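Local coordinates for tyrosinase (Aspergillus oryzae, PDB 6JU8), which probably catalyses the oxygen-dependent conversion of L-tyrosine and L-dopa to L-dopaquinone at a dinuclear copper centre, at residues Glu48-Ile53 / Asn195-Phe200; Gln116-Ala121 / Trp145-Trp150; Pro281-Met286 / Asn333-Trp338. The protein carries 1 engineered substitution. All coordinates share one frame; numbering follows the deposited sequence.

Interaction 1. Residues Glu48-Ile53 / Asn195-Phe200; sequences EALTVI and NPLYRF
L197 N donates to N195 OD1 over 2.9 Å, approaching from well above the amide carbonyl plane, and the Asx turn closed by this bond sets P196 and L197 together against L50 and T51. Asparagine suits the turn because its short amide can reach the backbone two residues on; N195 ND2 is tied in turn to M176 O, which helps hold the N195 side chain in the turn.

L50 meets the proline with its branched end. Its CG lies 3.9 Å from P196 CB, and the methyl CD2 continues past the ring to L197, where it approaches CD2 of that leucine at 3.7 Å. The two leucines cross at about a right angle, and their methyls can meet at van der Waals distance with no polar group to satisfy. L50 CD2 also comes within 3.8 Å of P196 O, the carbonyl of P196, which accepts from Q54 NE2, one turn beyond L50 on the same helix.

Beside L50, T51 OG1 donates to the backbone oxygen of V47 one helical turn back, and the ring of P196 merely packs on it, CG 3.6 Å from OG1. Threonine fits because its polar group is paired within its own helix; chi1 of -63° puts OG1 beside the backbone N, where it meets P196 CG, and CG2 anti to that N. The contact therefore joins helix 41-55 to the loop that follows strand 190-194, with L50 also packing on Y114 of helix 103-129, and P196 and L197 reaching V47 and F46 further back along helix 41-55.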
loop_
_atom_site.group_PDB
_atom_site.type_symbol
_atom_site.label_atom_id
_atom_site.label_comp_id
_atom_site.label_asym_id
_atom_site.label_seq_id
_atom_site.Cartn_x
_atom_site.Cartn_y
_atom_site.Cartn_z
ATOM N N GLU A 48 12.763 -17.481 4.498
ATOM C CA GLU A 48 12.142 -18.779 4.730
ATOM C C GLU A 48 11.982 -19.028 6.226
ATOM O O GLU A 48 10.938 -19.538 6.641
ATOM C CB GLU A 48 12.944 -19.908 4.079
ATOM C CG GLU A 48 12.997 -19.827 2.557
ATOM C CD GLU A 48 11.761 -20.284 1.823
ATOM O OE1 GLU A 48 10.772 -20.704 2.444
ATOM O OE2 GLU A 48 11.754 -20.233 0.576
ATOM N N ALA A 49 12.985 -18.649 7.009
ATOM C CA ALA A 49 12.866 -18.838 8.463
ATOM C C ALA A 49 11.754 -17.980 9.054
ATOM O O ALA A 49 10.963 -18.430 9.896
ATOM C CB ALA A 49 14.172 -18.522 9.163
ATOM N N LEU A 50 11.723 -16.704 8.646
ATOM C CA LEU A 50 10.712 -15.834 9.253
ATOM C C LEU A 50 9.313 -16.257 8.834
ATOM O O LEU A 50 8.357 -16.168 9.601
ATOM C CB LEU A 50 10.968 -14.369 8.919
ATOM C CG LEU A 50 10.066 -13.364 9.622
ATOM C CD1 LEU A 50 10.113 -13.492 11.140
ATOM C CD2 LEU A 50 10.478 -11.938 9.234
ATOM N N THR A 51 9.198 -16.750 7.607
ATOM C CA THR A 51 7.911 -17.274 7.161
ATOM C C THR A 51 7.443 -18.432 8.039
ATOM O O THR A 51 6.290 -18.448 8.497
ATOM C CB THR A 51 7.971 -17.719 5.682
ATOM O OG1 THR A 51 8.242 -16.544 4.907
ATOM C CG2 THR A 51 6.662 -18.318 5.239
ATOM N N VAL A 52 8.298 -19.418 8.291
ATOM C CA VAL A 52 7.977 -20.511 9.191
ATOM C C VAL A 52 7.577 -19.996 10.561
ATOM O O VAL A 52 6.552 -20.407 11.110
ATOM C CB VAL A 52 9.173 -21.475 9.317
ATOM C CG1 VAL A 52 9.004 -22.426 10.491
ATOM C CG2 VAL A 52 9.363 -22.260 8.029
ATOM N N ILE A 53 8.333 -19.065 11.126
ATOM C CA ILE A 53 8.060 -18.541 12.461
ATOM C C ILE A 53 6.694 -17.857 12.498
ATOM O O ILE A 53 5.912 -18.021 13.448
ATOM C CB ILE A 53 9.191 -17.604 12.918
ATOM C CG1 ILE A 53 10.489 -18.399 13.173
ATOM C CG2 ILE A 53 8.815 -16.850 14.175
ATOM C CD1 ILE A 53 11.757 -17.563 13.109
ATOM N N ASN A 195 6.691 -11.542 1.015
ATOM C CA ASN A 195 7.801 -11.089 1.842
ATOM C C ASN A 195 7.393 -10.972 3.296
ATOM O O ASN A 195 6.548 -10.128 3.616
ATOM C CB ASN A 195 8.228 -9.722 1.292
ATOM C CG ASN A 195 9.359 -9.119 2.090
ATOM O OD1 ASN A 195 9.927 -9.755 3.005
ATOM N ND2 ASN A 195 9.650 -7.867 1.792
ATOM N N PRO A 196 7.944 -11.771 4.206
ATOM C CA PRO A 196 7.499 -11.729 5.612
ATOM C C PRO A 196 7.946 -10.465 6.353
ATOM O O PRO A 196 7.489 -10.263 7.487
ATOM C CB PRO A 196 8.122 -12.992 6.218
ATOM C CG PRO A 196 9.406 -13.124 5.416
ATOM C CD PRO A 196 9.016 -12.768 4.003
ATOM N N LEU A 197 8.786 -9.632 5.715
ATOM C CA LEU A 197 9.151 -8.361 6.333
ATOM C C LEU A 197 8.190 -7.239 5.964
ATOM O O LEU A 197 8.249 -6.141 6.548
ATOM C CB LEU A 197 10.574 -7.964 5.942
ATOM C CG LEU A 197 11.673 -8.864 6.512
ATOM C CD1 LEU A 197 12.966 -8.534 5.798
ATOM C CD2 LEU A 197 11.766 -8.692 8.018
ATOM N N TYR A 198 7.304 -7.467 5.002
ATOM C CA TYR A 198 6.424 -6.394 4.528
ATOM C C TYR A 198 5.301 -6.065 5.491
ATOM O O TYR A 198 4.866 -4.932 5.599
ATOM C CB TYR A 198 5.862 -6.832 3.186
ATOM C CG TYR A 198 4.936 -5.962 2.412
ATOM C CD1 TYR A 198 5.383 -4.769 1.837
ATOM C CD2 TYR A 198 3.609 -6.318 2.193
ATOM C CE1 TYR A 198 4.551 -3.957 1.094
ATOM C CE2 TYR A 198 2.755 -5.520 1.440
ATOM C CZ TYR A 198 3.238 -4.344 0.902
ATOM O OH TYR A 198 2.390 -3.554 0.153
ATOM N N ARG A 199 4.810 -7.099 6.175
ATOM C CA ARG A 199 3.666 -6.986 7.052
ATOM C C ARG A 199 3.552 -8.290 7.828
ATOM O O ARG A 199 4.238 -9.261 7.459
ATOM C CB ARG A 199 2.340 -6.705 6.334
ATOM C CG ARG A 199 1.897 -7.754 5.339
ATOM C CD ARG A 199 1.012 -8.856 5.905
ATOM N NE ARG A 199 0.473 -9.647 4.774
ATOM C CZ ARG A 199 -0.613 -9.268 4.117
ATOM N NH1 ARG A 199 -1.236 -8.150 4.489
ATOM N NH2 ARG A 199 -1.063 -9.984 3.102
ATOM N N PHE A 200 2.685 -8.304 8.837
ATOM C CA PHE A 200 2.316 -9.560 9.480
ATOM C C PHE A 200 0.792 -9.614 9.554
ATOM O O PHE A 200 0.154 -8.610 9.912
ATOM C CB PHE A 200 2.938 -9.677 10.875
ATOM C CG PHE A 200 2.418 -10.890 11.640
ATOM C CD1 PHE A 200 2.787 -12.168 11.242
ATOM C CD2 PHE A 200 1.591 -10.729 12.729
ATOM C CE1 PHE A 200 2.311 -13.276 11.925
ATOM C CE2 PHE A 200 1.099 -11.835 13.433
ATOM C CZ PHE A 200 1.490 -13.103 13.027
#

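Interaction 2. Residues Gln116-Ala121 / Trp145-Trp150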
loop_
_atom_site.group_PDB
_atom_site.type_symbol
_atom_site.label_atom_id
_atom_site.label_comp_id
_atom_site.label_asym_id
_atom_site.label_seq_id
_atom_site.Cartn_x
_atom_site.Cartn_y
_atom_site.Cartn_z
ATOM N N GLN A 116 17.855 -15.024 17.721
ATOM C CA GLN A 116 18.210 -16.406 18.022
ATOM C C GLN A 116 17.151 -17.354 17.477
ATOM O O GLN A 116 17.468 -18.410 16.937
ATOM C CB GLN A 116 18.347 -16.577 19.540
ATOM C CG GLN A 116 18.774 -17.994 19.951
ATOM C CD GLN A 116 18.905 -18.128 21.455
ATOM O OE1 GLN A 116 19.328 -17.199 22.136
ATOM N NE2 GLN A 116 18.523 -19.273 22.001
ATOM N N VAL A 117 15.879 -17.017 17.675
ATOM C CA VAL A 117 14.785 -17.857 17.173
ATOM C C VAL A 117 14.864 -17.992 15.663
ATOM O O VAL A 117 14.668 -19.075 15.093
ATOM C CB VAL A 117 13.422 -17.292 17.612
ATOM C CG1 VAL A 117 12.278 -17.989 16.894
ATOM C CG2 VAL A 117 13.302 -17.434 19.136
ATOM N N ILE A 118 15.131 -16.869 14.981
ATOM C CA ILE A 118 15.314 -16.925 13.532
ATOM C C ILE A 118 16.459 -17.826 13.105
ATOM O O ILE A 118 16.274 -18.686 12.219
ATOM C CB ILE A 118 15.490 -15.496 12.966
ATOM C CG1 ILE A 118 14.202 -14.680 13.116
ATOM C CG2 ILE A 118 15.936 -15.583 11.501
ATOM C CD1 ILE A 118 14.426 -13.190 12.916
ATOM N N TYR A 119 17.620 -17.691 13.727
ATOM C CA TYR A 119 18.765 -18.542 13.440
ATOM C C TYR A 119 18.409 -20.008 13.631
ATOM O O TYR A 119 18.733 -20.846 12.802
ATOM C CB TYR A 119 19.920 -18.158 14.368
ATOM C CG TYR A 119 21.092 -19.118 14.364
ATOM C CD1 TYR A 119 22.058 -19.071 13.361
ATOM C CD2 TYR A 119 21.248 -20.060 15.393
ATOM C CE1 TYR A 119 23.153 -19.952 13.369
ATOM C CE2 TYR A 119 22.325 -20.920 15.396
ATOM C CZ TYR A 119 23.264 -20.870 14.389
ATOM O OH TYR A 119 24.331 -21.741 14.429
ATOM N N GLU A 120 17.754 -20.343 14.745
ATOM C CA GLU A 120 17.358 -21.746 14.954
ATOM C C GLU A 120 16.429 -22.259 13.867
ATOM O O GLU A 120 16.585 -23.412 13.421
ATOM C CB GLU A 120 16.734 -21.875 16.360
ATOM C CG GLU A 120 17.801 -21.718 17.429
ATOM C CD GLU A 120 17.258 -21.609 18.843
ATOM O OE1 GLU A 120 16.028 -21.634 19.032
ATOM O OE2 GLU A 120 18.089 -21.476 19.763
ATOM N N ALA A 121 15.507 -21.411 13.395
ATOM C CA ALA A 121 14.642 -21.810 12.290
ATOM C C ALA A 121 15.449 -21.935 11.006
ATOM O O ALA A 121 15.165 -22.773 10.136
ATOM C CB ALA A 121 13.489 -20.823 12.126
ATOM N N TRP A 145 25.096 -14.924 9.472
ATOM C CA TRP A 145 23.951 -14.035 9.487
ATOM C C TRP A 145 23.671 -13.465 10.868
ATOM O O TRP A 145 23.732 -14.191 11.857
ATOM C CB TRP A 145 22.690 -14.753 9.010
ATOM C CG TRP A 145 21.474 -13.887 9.039
ATOM C CD1 TRP A 145 21.053 -13.048 8.036
ATOM C CD2 TRP A 145 20.535 -13.777 10.114
ATOM N NE1 TRP A 145 19.885 -12.429 8.452
ATOM C CE2 TRP A 145 19.553 -12.854 9.706
ATOM C CE3 TRP A 145 20.429 -14.377 11.384
ATOM C CZ2 TRP A 145 18.477 -12.525 10.532
ATOM C CZ3 TRP A 145 19.366 -14.044 12.198
ATOM C CH2 TRP A 145 18.407 -13.114 11.760
ATOM N N ARG A 146 23.324 -12.181 10.899
ATOM C CA ARG A 146 22.836 -11.570 12.133
ATOM C C ARG A 146 21.657 -10.679 11.740
ATOM O O ARG A 146 21.503 -10.331 10.551
ATOM C CB ARG A 146 23.926 -10.755 12.829
ATOM C CG ARG A 146 25.059 -11.622 13.398
ATOM C CD ARG A 146 24.524 -12.487 14.526
ATOM N NE ARG A 146 25.529 -13.287 15.246
ATOM C CZ ARG A 146 26.022 -14.456 14.846
ATOM N NH1 ARG A 146 25.638 -14.971 13.676
ATOM N NH2 ARG A 146 26.901 -15.100 15.595
ATOM N N LEU A 147 20.833 -10.309 12.703
ATOM C CA LEU A 147 19.645 -9.526 12.331
ATOM C C LEU A 147 20.089 -8.170 11.791
ATOM O O LEU A 147 20.766 -7.413 12.487
ATOM C CB LEU A 147 18.767 -9.310 13.574
ATOM C CG LEU A 147 17.461 -8.542 13.310
ATOM C CD1 LEU A 147 16.482 -9.400 12.500
ATOM C CD2 LEU A 147 16.828 -8.070 14.610
ATOM N N PRO A 148 19.720 -7.812 10.580
ATOM C CA PRO A 148 20.079 -6.470 10.087
ATOM C C PRO A 148 19.373 -5.347 10.829
ATOM O O PRO A 148 18.311 -5.526 11.423
ATOM C CB PRO A 148 19.605 -6.495 8.638
ATOM C CG PRO A 148 19.489 -7.951 8.294
ATOM C CD PRO A 148 19.006 -8.608 9.567
ATOM N N TYR A 149 19.989 -4.155 10.768
ATOM C CA TYR A 149 19.389 -2.966 11.377
ATOM C C TYR A 149 18.895 -2.022 10.295
ATOM O O TYR A 149 19.482 -1.919 9.208
ATOM C CB TYR A 149 20.347 -2.268 12.363
ATOM C CG TYR A 149 21.570 -1.654 11.725
ATOM C CD1 TYR A 149 21.549 -0.339 11.263
ATOM C CD2 TYR A 149 22.744 -2.388 11.604
ATOM C CE1 TYR A 149 22.667 0.239 10.681
ATOM C CE2 TYR A 149 23.875 -1.828 11.011
ATOM C CZ TYR A 149 23.827 -0.522 10.558
ATOM O OH TYR A 149 24.949 0.024 9.963
ATOM N N TRP A 150 17.818 -1.294 10.632
ATOM C CA TRP A 150 17.375 -0.194 9.773
ATOM C C TRP A 150 17.977 1.120 10.243
ATOM O O TRP A 150 17.658 1.612 11.330
ATOM C CB TRP A 150 15.851 -0.099 9.794
ATOM C CG TRP A 150 15.328 1.143 9.126
ATOM C CD1 TRP A 150 15.742 1.686 7.948
ATOM C CD2 TRP A 150 14.274 1.974 9.641
ATOM N NE1 TRP A 150 15.012 2.827 7.696
ATOM C CE2 TRP A 150 14.112 3.027 8.713
ATOM C CE3 TRP A 150 13.480 1.944 10.792
ATOM C CZ2 TRP A 150 13.171 4.043 8.889
ATOM C CZ3 TRP A 150 12.548 2.958 10.971
ATOM C CH2 TRP A 150 12.407 3.993 10.028
#
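Two chi1 settings bring W145 and I118 together: CG of W145 lies anti to its backbone N (179°), and I118 chi1 of -67° leaves its methyl CG2 anti to its own N. CG2 thus meets the six-membered part of the indole, 3.5 Å from CH2 and 3.8 Å from CZ3, approaching it obliquely, while the two side chains cross at about a right angle. A beta-branched residue serves well here, since CG2 and CD1 both lie near CH2. CD1 also reaches the methyl CD1 of L147, a looser contact at 4.3 Å.

Polar bonds tie down the backbone around W145. The backbone N of L147 lies 3.8 Å above one face of the indole, toward its rim, and is bonded to E115 OE1. R146 curls its guanidinium back so that NH1 donates to W145 O over 2.7 Å, in the guanidinium plane but above the carbonyl plane. NH1 also bonds K143 O, so a single arginine ties together carbonyls at the close of helix 135-144.

The chain thus leaves that helix and runs across helix 103-129, one of the core helices of the tyrosinase central domain and the bearer of the copper ligand H107. Only the L147 end of the contact, its side chain about 7 Å from that of H376 and about 12 Å from a copper ion, approaches the dinuclear copper site characteristic of the family.

Interaction 3. Residues Pro281-Met286 / Asn333-Trp338; sequences PTLQDM and NNVHNW. With CU (copper (II) ion), chain D.
This is a small, buried, wholly apolar contact between two helices of the tyrosinase central domain: L283, in the first turn of helix 283-292, rests its branched end against the adjoining V335 and W338 on helix 328-340. L283 CG is anti to its backbone N (chi1 175°), which carries the fork toward that helix. CD1 lies 3.9 Å from V335 CG2, and CD2 comes to 4.0 Å from W338 CZ3, meeting the indole at its edge, near the ring plane. Leucine suits the place because both methyls reach both partners, so the forked end covers the valine methyl and the indole edge together.

The indole of W338 folds over its own helix, with N334 O, which accepts the backbone bond from W338 N, 3.2 Å above one face, toward the rim. On the other helix, T282 is the N-cap: its OG1 accepts from D285 N over 3.0 Å and closes the turn from which L283 projects.

H336 binds copper through NE2 at 1.9 Å, with H332 and H376 as the other protein ligands and a water at 2.3 Å from the metal; its ND1 is bonded to M360 O, which fixes the rotation of the imidazole. The L283 contact lies on a different side of the helix from the copper. Beyond the pair, L283 also rests on I331 of helix 328-340, and helix 258-267 closes over the same cluster, through L265 against L283 and A264 against W338.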
loop_
_atom_site.group_PDB
_atom_site.type_symbol
_atom_site.label_atom_id
_atom_site.label_comp_id
_atom_site.label_asym_id
_atom_site.label_seq_id
_atom_site.Cartn_x
_atom_site.Cartn_y
_atom_site.Cartn_z
ATOM N N PRO A 281 15.869 20.179 14.677
ATOM C CA PRO A 281 16.749 19.307 13.912
ATOM C C PRO A 281 15.985 18.316 13.047
ATOM O O PRO A 281 14.882 17.898 13.366
ATOM C CB PRO A 281 17.520 18.536 14.990
ATOM C CG PRO A 281 17.386 19.396 16.211
ATOM C CD PRO A 281 15.969 19.915 16.142
ATOM N N THR A 282 16.631 17.934 11.952
ATOM C CA THR A 282 16.182 16.762 11.208
ATOM C C THR A 282 16.404 15.483 12.021
ATOM O O THR A 282 17.097 15.513 13.061
ATOM C CB THR A 282 16.956 16.650 9.897
ATOM O OG1 THR A 282 18.343 16.428 10.205
ATOM C CG2 THR A 282 16.855 17.920 9.050
ATOM N N LEU A 283 15.828 14.363 11.568
ATOM C CA LEU A 283 16.080 13.112 12.272
ATOM C C LEU A 283 17.569 12.766 12.229
ATOM O O LEU A 283 18.098 12.260 13.223
ATOM C CB LEU A 283 15.205 11.991 11.724
ATOM C CG LEU A 283 15.443 10.588 12.290
ATOM C CD1 LEU A 283 15.302 10.528 13.812
ATOM C CD2 LEU A 283 14.465 9.606 11.615
ATOM N N GLN A 284 18.251 13.014 11.093
ATOM C CA GLN A 284 19.683 12.689 11.075
ATOM C C GLN A 284 20.448 13.558 12.069
ATOM O O GLN A 284 21.343 13.079 12.793
ATOM C CB GLN A 284 20.253 12.864 9.670
ATOM C CG GLN A 284 21.740 12.533 9.583
ATOM C CD GLN A 284 22.225 12.594 8.146
ATOM O OE1 GLN A 284 22.759 13.614 7.748
ATOM N NE2 GLN A 284 22.012 11.534 7.375
ATOM N N ASP A 285 20.144 14.859 12.072
ATOM C CA ASP A 285 20.893 15.721 12.999
ATOM C C ASP A 285 20.589 15.394 14.449
ATOM O O ASP A 285 21.470 15.463 15.319
ATOM C CB ASP A 285 20.606 17.194 12.684
ATOM C CG ASP A 285 21.527 18.077 13.524
ATOM O OD1 ASP A 285 22.751 17.855 13.534
ATOM O OD2 ASP A 285 21.012 19.005 14.148
ATOM N N MET A 286 19.320 15.075 14.736
ATOM C CA MET A 286 18.994 14.730 16.136
ATOM C C MET A 286 19.783 13.514 16.576
ATOM O O MET A 286 20.260 13.418 17.720
ATOM C CB MET A 286 17.485 14.481 16.286
ATOM C CG MET A 286 17.038 14.508 17.728
ATOM S SD MET A 286 17.009 16.168 18.421
ATOM C CE MET A 286 15.364 16.679 17.877
ATOM N N ASN A 333 10.708 6.998 20.022
ATOM C CA ASN A 333 9.245 7.151 20.085
ATOM C C ASN A 333 8.753 7.891 18.859
ATOM O O ASN A 333 7.723 7.521 18.276
ATOM C CB ASN A 333 8.893 7.964 21.335
ATOM C CG ASN A 333 9.046 7.232 22.654
ATOM O OD1 ASN A 333 9.335 6.050 22.689
ATOM N ND2 ASN A 333 8.892 7.995 23.737
ATOM N N ASN A 334 9.451 8.949 18.476
ATOM C CA ASN A 334 9.080 9.689 17.271
ATOM C C ASN A 334 9.184 8.779 16.056
ATOM O O ASN A 334 8.293 8.777 15.191
ATOM C CB ASN A 334 9.976 10.920 17.137
ATOM C CG ASN A 334 9.494 12.046 18.018
ATOM O OD1 ASN A 334 8.545 12.755 17.669
ATOM N ND2 ASN A 334 10.159 12.252 19.145
ATOM N N VAL A 335 10.265 8.005 15.922
ATOM C CA VAL A 335 10.387 7.142 14.742
ATOM C C VAL A 335 9.256 6.133 14.711
ATOM O O VAL A 335 8.674 5.885 13.645
ATOM C CB VAL A 335 11.773 6.473 14.710
ATOM C CG1 VAL A 335 11.828 5.492 13.557
ATOM C CG2 VAL A 335 12.851 7.535 14.568
ATOM N N HIS A 336 8.857 5.547 15.850
ATOM C CA HIS A 336 7.669 4.687 15.877
ATOM C C HIS A 336 6.455 5.406 15.283
ATOM O O HIS A 336 5.720 4.859 14.454
ATOM C CB HIS A 336 7.341 4.304 17.318
ATOM C CG HIS A 336 7.943 3.034 17.827
ATOM N ND1 HIS A 336 7.459 1.796 17.452
ATOM C CD2 HIS A 336 8.945 2.786 18.703
ATOM C CE1 HIS A 336 8.125 0.845 18.075
ATOM N NE2 HIS A 336 9.064 1.408 18.817
ATOM N N ASN A 337 6.228 6.654 15.720
ATOM C CA ASN A 337 5.059 7.395 15.227
ATOM C C ASN A 337 5.147 7.599 13.719
ATOM O O ASN A 337 4.141 7.465 12.999
ATOM C CB ASN A 337 4.972 8.755 15.917
ATOM C CG ASN A 337 4.510 8.634 17.357
ATOM O OD1 ASN A 337 3.929 7.632 17.753
ATOM N ND2 ASN A 337 4.776 9.702 18.106
ATOM N N TRP A 338 6.331 7.980 13.249
ATOM C CA TRP A 338 6.479 8.358 11.834
ATOM C C TRP A 338 6.389 7.147 10.926
ATOM O O TRP A 338 5.949 7.273 9.791
ATOM C CB TRP A 338 7.799 9.122 11.614
ATOM C CG TRP A 338 7.873 10.364 12.453
ATOM C CD1 TRP A 338 6.843 11.065 13.004
ATOM C CD2 TRP A 338 9.088 11.029 12.817
ATOM N NE1 TRP A 338 7.355 12.133 13.709
ATOM C CE2 TRP A 338 8.718 12.138 13.608
ATOM C CE3 TRP A 338 10.455 10.815 12.570
ATOM C CZ2 TRP A 338 9.645 13.031 14.156
ATOM C CZ3 TRP A 338 11.358 11.697 13.114
ATOM C CH2 TRP A 338 10.968 12.804 13.894
HETATM CU CU CU D . 10.194 0.516 20.047
HETATM O O HOH W 1 9.225 -0.420 21.876
#

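Overall arrangement
Interactions 1 and 2 touch directly, with centres 12 Å apart: helix 41-55 lies against helix 103-129, where I53 CD1 comes 3.6 Å from I118 CA and A49 CB 3.8 Å from A121 CB. Along the chain, interaction 2 is nested within the loop that interaction 1 closes. Interaction 3 follows later and sits across the chain's centre, 25 Å from interaction 2 between centres; yet the two touch, W150 CZ3 lying 3.7 Å from V335 CG1. Interaction 1 stays remote, its nearest atoms about 13 Å from interaction 3. Interaction 3 supplies a copper ligand, interaction 2 approaches the site with L147, and interaction 1 lies away from it.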